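Local coordinates for PUM-HD domain-containing protein (Caenorhabditis elegans, PDB 7CGF) that binds RNA through its Pumilio-repeat domain and, as is usual for the family, probably recognises sequences in the 3' untranslated regions of messenger RNAs, at residues A[113-118]-A[143-148]; A[73-78]-A[107-112]. The protein carries 2 engineered substitutions. All blocks are in the same frame, centred on the assembly; numbering follows the deposited sequence.

In the fold
Both contacts lie in the Pumilio homology domain, an all-helical arc of stacked repeats, and each joins one predicted repeat to the next. Contact 2 comes first along the chain, tying the short helix 74-78 to the start of helix 110-113; contact 1 follows, tying the loop after helix 110-113 to helix 146-150. Their centres are about 12 Å apart, and Tyr-113, the last residue of helix 110-113, joins them: its OH probably hydrogen-bonds to Asp-75 OD1 at 2.6 Å. A charged pair and a cation-pi stack thus bridge successive steps of the superhelix that holds the RNA.

Contact 1. Residues A[113-118]-A[143-148]; sequences YAFQMY and RHVIHR. With nucleotides of chain B.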
ATOM      1  N   TYR A 113       2.885  -7.060 -19.338  1.00 18.52           N
ATOM      2  CA  TYR A 113       3.589  -5.906 -18.786  1.00 16.25           C
ATOM      3  C   TYR A 113       3.325  -5.741 -17.294  1.00 15.72           C
ATOM      4  O   TYR A 113       4.187  -5.242 -16.561  1.00 14.15           O
ATOM      5  CB  TYR A 113       3.171  -4.624 -19.526  1.00 13.46           C
ATOM      6  CG  TYR A 113       3.536  -4.593 -21.010  1.00 16.05           C
ATOM      7  CD1 TYR A 113       4.640  -5.291 -21.498  1.00 21.23           C
ATOM      8  CD2 TYR A 113       2.753  -3.886 -21.911  1.00 17.51           C
ATOM      9  CE1 TYR A 113       4.963  -5.268 -22.868  1.00 21.78           C
ATOM     10  CE2 TYR A 113       3.076  -3.850 -23.285  1.00 19.36           C
ATOM     11  CZ  TYR A 113       4.173  -4.539 -23.746  1.00 23.39           C
ATOM     12  OH  TYR A 113       4.469  -4.517 -25.101  1.00 22.99           O
ATOM     13  N   ALA A 114       2.147  -6.159 -16.822  1.00 15.63           N
ATOM     14  CA  ALA A 114       1.822  -5.921 -15.416  1.00 16.91           C
ATOM     15  C   ALA A 114       2.791  -6.625 -14.474  1.00 17.02           C
ATOM     16  O   ALA A 114       2.996  -6.169 -13.337  1.00 17.45           O
ATOM     17  CB  ALA A 114       0.381  -6.353 -15.143  1.00 17.21           C
ATOM     18  N   PHE A 115       3.397  -7.723 -14.921  1.00 16.25           N
ATOM     19  CA  PHE A 115       4.302  -8.523 -14.107  1.00 18.27           C
ATOM     20  C   PHE A 115       5.761  -8.136 -14.257  1.00 17.59           C
ATOM     21  O   PHE A 115       6.611  -8.697 -13.547  1.00 17.78           O
ATOM     22  CB  PHE A 115       4.128 -10.004 -14.462  1.00 18.54           C
ATOM     23  CG  PHE A 115       2.769 -10.520 -14.142  1.00 18.76           C
ATOM     24  CD1 PHE A 115       1.733 -10.407 -15.051  1.00 15.91           C
ATOM     25  CD2 PHE A 115       2.522 -11.084 -12.911  1.00 18.74           C
ATOM     26  CE1 PHE A 115       0.452 -10.861 -14.736  1.00 23.45           C
ATOM     27  CE2 PHE A 115       1.255 -11.533 -12.592  1.00 19.29           C
ATOM     28  CZ  PHE A 115       0.224 -11.426 -13.491  1.00 20.83           C
ATOM     29  N   GLN A 116       6.077  -7.209 -15.155  1.00 16.48           N
ATOM     30  CA  GLN A 116       7.460  -6.861 -15.464  1.00 17.50           C
ATOM     31  C   GLN A 116       7.906  -5.633 -14.681  1.00 16.05           C
ATOM     32  O   GLN A 116       7.127  -4.694 -14.476  1.00 16.26           O
ATOM     33  CB  GLN A 116       7.600  -6.644 -16.972  1.00 16.04           C
ATOM     34  CG  GLN A 116       7.316  -7.942 -17.731  1.00 18.32           C
ATOM     35  CD  GLN A 116       7.164  -7.774 -19.227  1.00 18.73           C
ATOM     36  OE1 GLN A 116       7.244  -6.669 -19.757  1.00 19.98           O
ATOM     37  NE2 GLN A 116       6.917  -8.878 -19.914  1.00 27.57           N
ATOM     38  N   MET A 117       9.179  -5.619 -14.252  1.00 14.84           N
ATOM     39  CA  MET A 117       9.553  -4.608 -13.269  1.00 14.28           C
ATOM     40  C   MET A 117       9.641  -3.218 -13.876  1.00 16.51           C
ATOM     41  O   MET A 117       9.348  -2.240 -13.188  1.00 16.37           O
ATOM     42  CB  MET A 117      10.862  -4.964 -12.570  1.00 19.02           C
ATOM     43  CG  MET A 117      12.085  -4.986 -13.437  1.00 20.39           C
ATOM     44  SD  MET A 117      13.536  -5.289 -12.365  1.00 29.48           S
ATOM     45  CE  MET A 117      14.768  -5.619 -13.626  1.00 24.30           C
ATOM     46  N   TYR A 118      10.023  -3.093 -15.151  1.00 14.45           N
ATOM     47  CA  TYR A 118      10.015  -1.754 -15.739  1.00 15.15           C
ATOM     48  C   TYR A 118       8.672  -1.418 -16.390  1.00 14.97           C
ATOM     49  O   TYR A 118       8.149  -0.318 -16.192  1.00 14.56           O
ATOM     50  CB  TYR A 118      11.148  -1.622 -16.765  1.00 13.87           C
ATOM     51  CG  TYR A 118      12.515  -1.938 -16.204  1.00 13.51           C
ATOM     52  CD1 TYR A 118      12.998  -1.293 -15.068  1.00 17.01           C
ATOM     53  CD2 TYR A 118      13.334  -2.875 -16.828  1.00 14.17           C
ATOM     54  CE1 TYR A 118      14.260  -1.596 -14.550  1.00 17.02           C
ATOM     55  CE2 TYR A 118      14.588  -3.185 -16.306  1.00 14.00           C
ATOM     56  CZ  TYR A 118      15.050  -2.537 -15.187  1.00 14.79           C
ATOM     57  OH  TYR A 118      16.306  -2.835 -14.673  1.00 15.50           O
ATOM     58  N   ARG A 143      -8.015  -7.673 -16.191  1.00 24.33           N
ATOM     59  CA  ARG A 143      -9.054  -8.646 -15.851  1.00 27.43           C
ATOM     60  C   ARG A 143      -8.587 -10.077 -16.089  1.00 26.73           C
ATOM     61  O   ARG A 143      -8.908 -10.988 -15.312  1.00 27.99           O
ATOM     62  CB  ARG A 143     -10.298  -8.361 -16.696  1.00 29.64           C
ATOM     63  CG  ARG A 143     -11.552  -8.034 -15.934  1.00 32.97           C
ATOM     64  CD  ARG A 143     -12.688  -7.714 -16.901  1.00 35.59           C
ATOM     65  NE  ARG A 143     -13.354  -6.472 -16.517  1.00 42.64           N
ATOM     66  CZ  ARG A 143     -14.375  -6.413 -15.669  1.00 38.34           C
ATOM     67  NH1 ARG A 143     -14.917  -5.239 -15.355  1.00 36.49           N
ATOM     68  NH2 ARG A 143     -14.850  -7.535 -15.142  1.00 34.02           N
ATOM     69  N   HIS A 144      -7.823 -10.289 -17.160  1.00 24.17           N
ATOM     70  CA  HIS A 144      -7.442 -11.634 -17.574  1.00 27.25           C
ATOM     71  C   HIS A 144      -6.414 -12.277 -16.660  1.00 25.18           C
ATOM     72  O   HIS A 144      -6.248 -13.503 -16.716  1.00 25.54           O
ATOM     73  CB  HIS A 144      -6.901 -11.605 -19.005  1.00 30.59           C
ATOM     74  CG  HIS A 144      -7.874 -11.055 -19.989  1.00 31.68           C
ATOM     75  ND1 HIS A 144      -7.550 -10.066 -20.891  1.00 34.16           N
ATOM     76  CD2 HIS A 144      -9.181 -11.340 -20.193  1.00 35.66           C
ATOM     77  CE1 HIS A 144      -8.611  -9.776 -21.621  1.00 32.55           C
ATOM     78  NE2 HIS A 144      -9.616 -10.528 -21.210  1.00 42.47           N
ATOM     79  N   VAL A 145      -5.710 -11.491 -15.842  1.00 18.28           N
ATOM     80  CA  VAL A 145      -4.632 -12.013 -15.010  1.00 20.65           C
ATOM     81  C   VAL A 145      -4.736 -11.518 -13.570  1.00 19.52           C
ATOM     82  O   VAL A 145      -3.743 -11.544 -12.842  1.00 21.17           O
ATOM     83  CB  VAL A 145      -3.250 -11.647 -15.601  1.00 20.54           C
ATOM     84  CG1 VAL A 145      -2.999 -12.397 -16.910  1.00 23.16           C
ATOM     85  CG2 VAL A 145      -3.160 -10.134 -15.863  1.00 19.05           C
ATOM     86  N   ILE A 146      -5.939 -11.146 -13.117  1.00 20.06           N
ATOM     87  CA  ILE A 146      -6.053 -10.364 -11.880  1.00 16.66           C
ATOM     88  C   ILE A 146      -5.626 -11.153 -10.627  1.00 17.00           C
ATOM     89  O   ILE A 146      -4.964 -10.590  -9.748  1.00 18.35           O
ATOM     90  CB  ILE A 146      -7.472  -9.768 -11.760  1.00 18.61           C
ATOM     91  CG1 ILE A 146      -7.628  -8.928 -10.487  1.00 16.50           C
ATOM     92  CG2 ILE A 146      -8.542 -10.856 -11.848  1.00 22.70           C
ATOM     93  CD1 ILE A 146      -6.638  -7.763 -10.341  1.00 20.75           C
ATOM     94  N   HIS A 147      -5.972 -12.450 -10.504  1.00 19.73           N
ATOM     95  CA  HIS A 147      -5.583 -13.157  -9.276  1.00 23.31           C
ATOM     96  C   HIS A 147      -4.066 -13.230  -9.133  1.00 21.58           C
ATOM     97  O   HIS A 147      -3.516 -12.921  -8.069  1.00 24.37           O
ATOM     98  CB  HIS A 147      -6.186 -14.567  -9.206  1.00 25.02           C
ATOM     99  CG  HIS A 147      -5.859 -15.302  -7.925  1.00 26.34           C
ATOM    100  ND1 HIS A 147      -6.820 -15.666  -7.004  1.00 30.03           N
ATOM    101  CD2 HIS A 147      -4.676 -15.735  -7.420  1.00 28.46           C
ATOM    102  CE1 HIS A 147      -6.244 -16.292  -5.989  1.00 26.36           C
ATOM    103  NE2 HIS A 147      -4.943 -16.345  -6.215  1.00 30.33           N
ATOM    104  N   ARG A 148      -3.363 -13.615 -10.209  1.00 19.26           N
ATOM    105  CA  ARG A 148      -1.913 -13.700 -10.122  1.00 20.76           C
ATOM    106  C   ARG A 148      -1.301 -12.316  -9.980  1.00 17.19           C
ATOM    107  O   ARG A 148      -0.303 -12.136  -9.270  1.00 19.23           O
ATOM    108  CB  ARG A 148      -1.371 -14.429 -11.357  1.00 22.29           C
ATOM    109  CG  ARG A 148       0.121 -14.745 -11.302  1.00 29.64           C
ATOM    110  CD  ARG A 148       0.560 -15.663 -12.448  1.00 32.03           C
ATOM    111  NE  ARG A 148      -0.003 -15.256 -13.736  1.00 32.41           N
ATOM    112  CZ  ARG A 148       0.669 -14.605 -14.682  1.00 29.04           C
ATOM    113  NH1 ARG A 148       1.941 -14.291 -14.500  1.00 29.62           N
ATOM    114  NH2 ARG A 148       0.070 -14.274 -15.816  1.00 29.59           N
TER
ATOM    115  P     U B   7      13.230  -1.224  -6.337  1.00 22.07           P
ATOM    116  OP1   U B   7      14.588  -1.741  -5.984  1.00 25.46           O
ATOM    117  OP2   U B   7      12.604  -0.129  -5.557  1.00 21.88           O
ATOM    118  O5'   U B   7      13.238  -0.710  -7.831  1.00 24.27           O
ATOM    119  C5'   U B   7      13.933   0.468  -8.168  1.00 23.45           C
ATOM    120  C4'   U B   7      14.211   0.478  -9.633  1.00 19.95           C
ATOM    121  O4'   U B   7      13.003   0.772 -10.359  1.00 20.69           O
ATOM    122  C3'   U B   7      15.198   1.528 -10.106  1.00 23.28           C
ATOM    123  O3'   U B   7      16.526   1.049  -9.943  1.00 25.47           O
ATOM    124  C2'   U B   7      14.817   1.747 -11.580  1.00 22.23           C
ATOM    125  O2'   U B   7      15.611   0.909 -12.415  1.00 22.32           O
ATOM    126  C1'   U B   7      13.345   1.281 -11.630  1.00 18.97           C
ATOM    127  N1    U B   7      12.333   2.296 -12.027  1.00 19.20           N
ATOM    128  C2    U B   7      12.043   2.386 -13.368  1.00 16.33           C
ATOM    129  O2    U B   7      12.647   1.724 -14.188  1.00 18.54           O
ATOM    130  N3    U B   7      11.072   3.299 -13.718  1.00 16.54           N
ATOM    131  C4    U B   7      10.374   4.103 -12.844  1.00 20.33           C
ATOM    132  O4    U B   7       9.513   4.878 -13.272  1.00 16.48           O
ATOM    133  C5    U B   7      10.712   3.931 -11.466  1.00 20.27           C
ATOM    134  C6    U B   7      11.655   3.054 -11.105  1.00 23.27           C
TER
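Two consecutive Pumilio repeats meet here at the surface through a cation-pi stack between Phe-115, in the loop that leads to the RNA-facing helix 119-129, and Arg-148 of helix 146-150. The guanidinium of Arg-148 lies flat over one face of the phenyl ring, the planes only 4° apart and the centres separated by 3.8 Å. Its NH1 stands over the middle of the ring, while Arg-148 CZ sits 3.4 Å from Phe-115 CZ. The arginine chain runs out with CG anti to the backbone N (chi1 -172°) and then bends at chi3 (45°), which folds the guanidinium back onto the ring; on the way Arg-148 CG packs 3.6 Å from Phe-115 CE2. Phenylalanine offers the flat face, and arginine matches it with a planar cation whose methylenes add apolar packing. Val-145, at the N-cap position of the helix, meets the ring edge, its CG2 3.9 Å from Phe-115 CE1. A leucine in place of Phe-115 would probably deprive the guanidinium of its flat aromatic partner and leave it freer to turn. Farther along the loop, Tyr-118 CD1 comes within 3.2 Å of O2 of nucleotide U7 of chain B, approaching obliquely, so the same loop reaches from the repeat junction to the bound RNA. The turn from Tyr-113 to Gln-116 is type I, closed by Gln-116 N to Tyr-113 O. Phe-115 O accepts a hydrogen bond from Asn-154 ND2. Among the neighbouring helices, Phe-115 also touches Cys-149 of helix 146-150, and Ala-114 packs against Leu-123 of helix 119-129.

Contact 2. Residues A[73-78]-A[107-112]; sequences NADELV and IDRVPE
Asp-75 and Arg-109 form a salt bridge at the surface, with Asp-75 OD2 3.0 Å from Arg-109 NH1. The other carboxylate oxygen, Asp-75 OD1, is almost as near, 3.1 Å from the same NH1, so a single arginine nitrogen faces both oxygens. This is not the side-by-side pairing of two nitrogens with two oxygens: the carboxylate and guanidinium planes stand 84° apart, and the attraction is probably more electrostatic than directional. Arg-109 CD adds a touch on Asp-75 OD1 at 3.5 Å. Arginine suits this place because its long chain, extended from CG to NE, can span a gap whose nearest CA atoms, those of Asp-75 and Arg-109, are 8.2 Å apart. The short aspartate reaches out to meet it, chi1 of 175° swinging its CG away from the backbone N.

In the next shell, Asp-75 OD1 also shares a hydrogen bond with Tyr-113 OH, which helps to hold the carboxylate between the two partners. The carboxylate of Glu-112 lies nearby, with OE1 5.6 Å from Asp-75 OD1; the basic Arg-109 probably offsets some of the repulsion between these acids. Beneath the charged pair, buried apolar residues pack the two segments onto longer helices: Ala-74 and Val-78 on Ile-106 of helix 99-106, and Val-110 on Ile-142 of helix 132-142. Asp-75 rides on helix 74-78, whereas Arg-109 occupies the N-cap position of helix 110-113. Short helices placed alike in adjacent repeats, bridged at the surface over an apolar core, belong to the stacked Pumilio-repeat superhelix.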
ATOM      1  N   ASN A  73       8.050   1.301 -31.545  1.00 20.85           N
ATOM      2  CA  ASN A  73       8.966   0.492 -30.754  1.00 21.04           C
ATOM      3  C   ASN A  73       8.471   0.278 -29.328  1.00 19.22           C
ATOM      4  O   ASN A  73       9.272  -0.075 -28.454  1.00 20.47           O
ATOM      5  CB  ASN A  73      10.352   1.139 -30.729  1.00 21.87           C
ATOM      6  CG  ASN A  73      11.015   1.149 -32.109  1.00 24.27           C
ATOM      7  OD1 ASN A  73      11.559   0.131 -32.559  1.00 26.40           O
ATOM      8  ND2 ASN A  73      10.963   2.297 -32.787  1.00 25.29           N
ATOM      9  N   ALA A  74       7.175   0.491 -29.075  1.00 18.78           N
ATOM     10  CA  ALA A  74       6.685   0.498 -27.692  1.00 18.32           C
ATOM     11  C   ALA A  74       6.994  -0.808 -26.967  1.00 21.18           C
ATOM     12  O   ALA A  74       7.400  -0.790 -25.796  1.00 19.24           O
ATOM     13  CB  ALA A  74       5.184   0.771 -27.657  1.00 21.57           C
ATOM     14  N   ASP A  75       6.793  -1.953 -27.629  1.00 21.11           N
ATOM     15  CA  ASP A  75       7.015  -3.216 -26.933  1.00 22.82           C
ATOM     16  C   ASP A  75       8.465  -3.377 -26.511  1.00 24.86           C
ATOM     17  O   ASP A  75       8.732  -3.960 -25.458  1.00 27.77           O
ATOM     18  CB  ASP A  75       6.584  -4.419 -27.783  1.00 24.23           C
ATOM     19  CG  ASP A  75       6.927  -5.751 -27.113  1.00 32.26           C
ATOM     20  OD1 ASP A  75       6.371  -6.051 -26.036  1.00 29.83           O
ATOM     21  OD2 ASP A  75       7.771  -6.500 -27.649  1.00 33.38           O
ATOM     22  N   GLU A  76       9.415  -2.857 -27.293  1.00 18.82           N
ATOM     23  CA  GLU A  76      10.808  -2.964 -26.893  1.00 18.99           C
ATOM     24  C   GLU A  76      11.198  -1.957 -25.813  1.00 21.54           C
ATOM     25  O   GLU A  76      12.153  -2.204 -25.066  1.00 20.86           O
ATOM     26  CB  GLU A  76      11.714  -2.796 -28.112  1.00 21.32           C
ATOM     27  CG  GLU A  76      13.085  -3.389 -27.905  1.00 31.16           C
ATOM     28  CD  GLU A  76      13.900  -3.390 -29.174  1.00 39.43           C
ATOM     29  OE1 GLU A  76      13.289  -3.424 -30.268  1.00 39.25           O
ATOM     30  OE2 GLU A  76      15.145  -3.350 -29.074  1.00 38.70           O
ATOM     31  N   LEU A  77      10.474  -0.847 -25.695  1.00 15.71           N
ATOM     32  CA  LEU A  77      10.865   0.190 -24.757  1.00 14.38           C
ATOM     33  C   LEU A  77      10.216   0.034 -23.395  1.00 14.11           C
ATOM     34  O   LEU A  77      10.797   0.484 -22.397  1.00 14.57           O
ATOM     35  CB  LEU A  77      10.506   1.576 -25.306  1.00 15.35           C
ATOM     36  CG  LEU A  77      11.263   2.006 -26.572  1.00 15.88           C
ATOM     37  CD1 LEU A  77      10.703   3.335 -27.067  1.00 20.81           C
ATOM     38  CD2 LEU A  77      12.757   2.111 -26.310  1.00 21.74           C
ATOM     39  N   VAL A  78       9.016  -0.555 -23.310  1.00 13.00           N
ATOM     40  CA  VAL A  78       8.278  -0.437 -22.048  1.00 13.97           C
ATOM     41  C   VAL A  78       8.954  -1.206 -20.920  1.00 14.67           C
ATOM     42  O   VAL A  78       8.903  -0.768 -19.767  1.00 14.46           O
ATOM     43  CB  VAL A  78       6.800  -0.860 -22.173  1.00 18.20           C
ATOM     44  CG1 VAL A  78       6.020   0.174 -22.972  1.00 23.92           C
ATOM     45  CG2 VAL A  78       6.657  -2.269 -22.760  1.00 21.48           C
ATOM     46  N   ILE A 107      -1.723  -2.020 -25.451  1.00 21.00           N
ATOM     47  CA  ILE A 107      -2.859  -2.640 -24.772  1.00 20.70           C
ATOM     48  C   ILE A 107      -2.802  -4.158 -24.894  1.00 23.69           C
ATOM     49  O   ILE A 107      -3.122  -4.880 -23.938  1.00 20.50           O
ATOM     50  CB  ILE A 107      -4.189  -2.065 -25.298  1.00 25.16           C
ATOM     51  CG1 ILE A 107      -5.350  -2.518 -24.405  1.00 25.51           C
ATOM     52  CG2 ILE A 107      -4.449  -2.449 -26.752  1.00 23.52           C
ATOM     53  CD1 ILE A 107      -5.225  -2.069 -22.954  1.00 23.44           C
ATOM     54  N   ASP A 108      -2.371  -4.673 -26.051  1.00 23.70           N
ATOM     55  CA  ASP A 108      -2.466  -6.113 -26.280  1.00 27.30           C
ATOM     56  C   ASP A 108      -1.556  -6.917 -25.361  1.00 26.22           C
ATOM     57  O   ASP A 108      -1.845  -8.091 -25.103  1.00 26.48           O
ATOM     58  CB  ASP A 108      -2.146  -6.448 -27.740  1.00 30.38           C
ATOM     59  CG  ASP A 108      -3.196  -5.928 -28.715  1.00 36.46           C
ATOM     60  OD1 ASP A 108      -4.328  -5.618 -28.291  1.00 38.66           O
ATOM     61  OD2 ASP A 108      -2.878  -5.837 -29.921  1.00 48.09           O
ATOM     62  N   ARG A 109      -0.480  -6.321 -24.845  1.00 22.42           N
ATOM     63  CA  ARG A 109       0.440  -7.022 -23.959  1.00 24.26           C
ATOM     64  C   ARG A 109       0.397  -6.516 -22.524  1.00 19.73           C
ATOM     65  O   ARG A 109       1.289  -6.855 -21.735  1.00 20.40           O
ATOM     66  CB  ARG A 109       1.867  -6.931 -24.499  1.00 26.50           C
ATOM     67  CG  ARG A 109       2.039  -7.664 -25.817  1.00 29.70           C
ATOM     68  CD  ARG A 109       3.483  -7.995 -26.111  1.00 31.52           C
ATOM     69  NE  ARG A 109       3.577  -8.781 -27.337  1.00 46.99           N
ATOM     70  CZ  ARG A 109       4.711  -9.166 -27.916  1.00 49.66           C
ATOM     71  NH1 ARG A 109       5.887  -8.845 -27.386  1.00 45.57           N
ATOM     72  NH2 ARG A 109       4.664  -9.883 -29.033  1.00 52.02           N
ATOM     73  N   VAL A 110      -0.608  -5.720 -22.166  1.00 19.09           N
ATOM     74  CA  VAL A 110      -0.797  -5.298 -20.778  1.00 18.17           C
ATOM     75  C   VAL A 110      -0.794  -6.504 -19.843  1.00 18.98           C
ATOM     76  O   VAL A 110      -0.197  -6.419 -18.759  1.00 18.83           O
ATOM     77  CB  VAL A 110      -2.076  -4.454 -20.615  1.00 17.77           C
ATOM     78  CG1 VAL A 110      -2.557  -4.434 -19.169  1.00 20.02           C
ATOM     79  CG2 VAL A 110      -1.825  -3.020 -21.098  1.00 18.88           C
ATOM     80  N   PRO A 111      -1.421  -7.638 -20.183  1.00 20.73           N
ATOM     81  CA  PRO A 111      -1.393  -8.771 -19.243  1.00 21.00           C
ATOM     82  C   PRO A 111       0.005  -9.300 -18.956  1.00 22.73           C
ATOM     83  O   PRO A 111       0.215  -9.894 -17.890  1.00 22.68           O
ATOM     84  CB  PRO A 111      -2.276  -9.818 -19.939  1.00 20.98           C
ATOM     85  CG  PRO A 111      -3.230  -9.010 -20.735  1.00 20.88           C
ATOM     86  CD  PRO A 111      -2.338  -7.917 -21.302  1.00 21.12           C
ATOM     87  N   GLU A 112       0.970  -9.098 -19.856  1.00 20.01           N
ATOM     88  CA  GLU A 112       2.362  -9.436 -19.576  1.00 20.99           C
ATOM     89  C   GLU A 112       3.100  -8.298 -18.877  1.00 19.82           C
ATOM     90  O   GLU A 112       3.865  -8.538 -17.931  1.00 17.26           O
ATOM     91  CB  GLU A 112       3.092  -9.801 -20.882  1.00 22.41           C
ATOM     92  CG  GLU A 112       2.385 -10.871 -21.716  1.00 27.87           C
ATOM     93  CD  GLU A 112       2.831 -10.891 -23.186  1.00 41.82           C
ATOM     94  OE1 GLU A 112       3.979 -10.487 -23.494  1.00 42.20           O
ATOM     95  OE2 GLU A 112       2.024 -11.315 -24.041  1.00 49.24           O
TER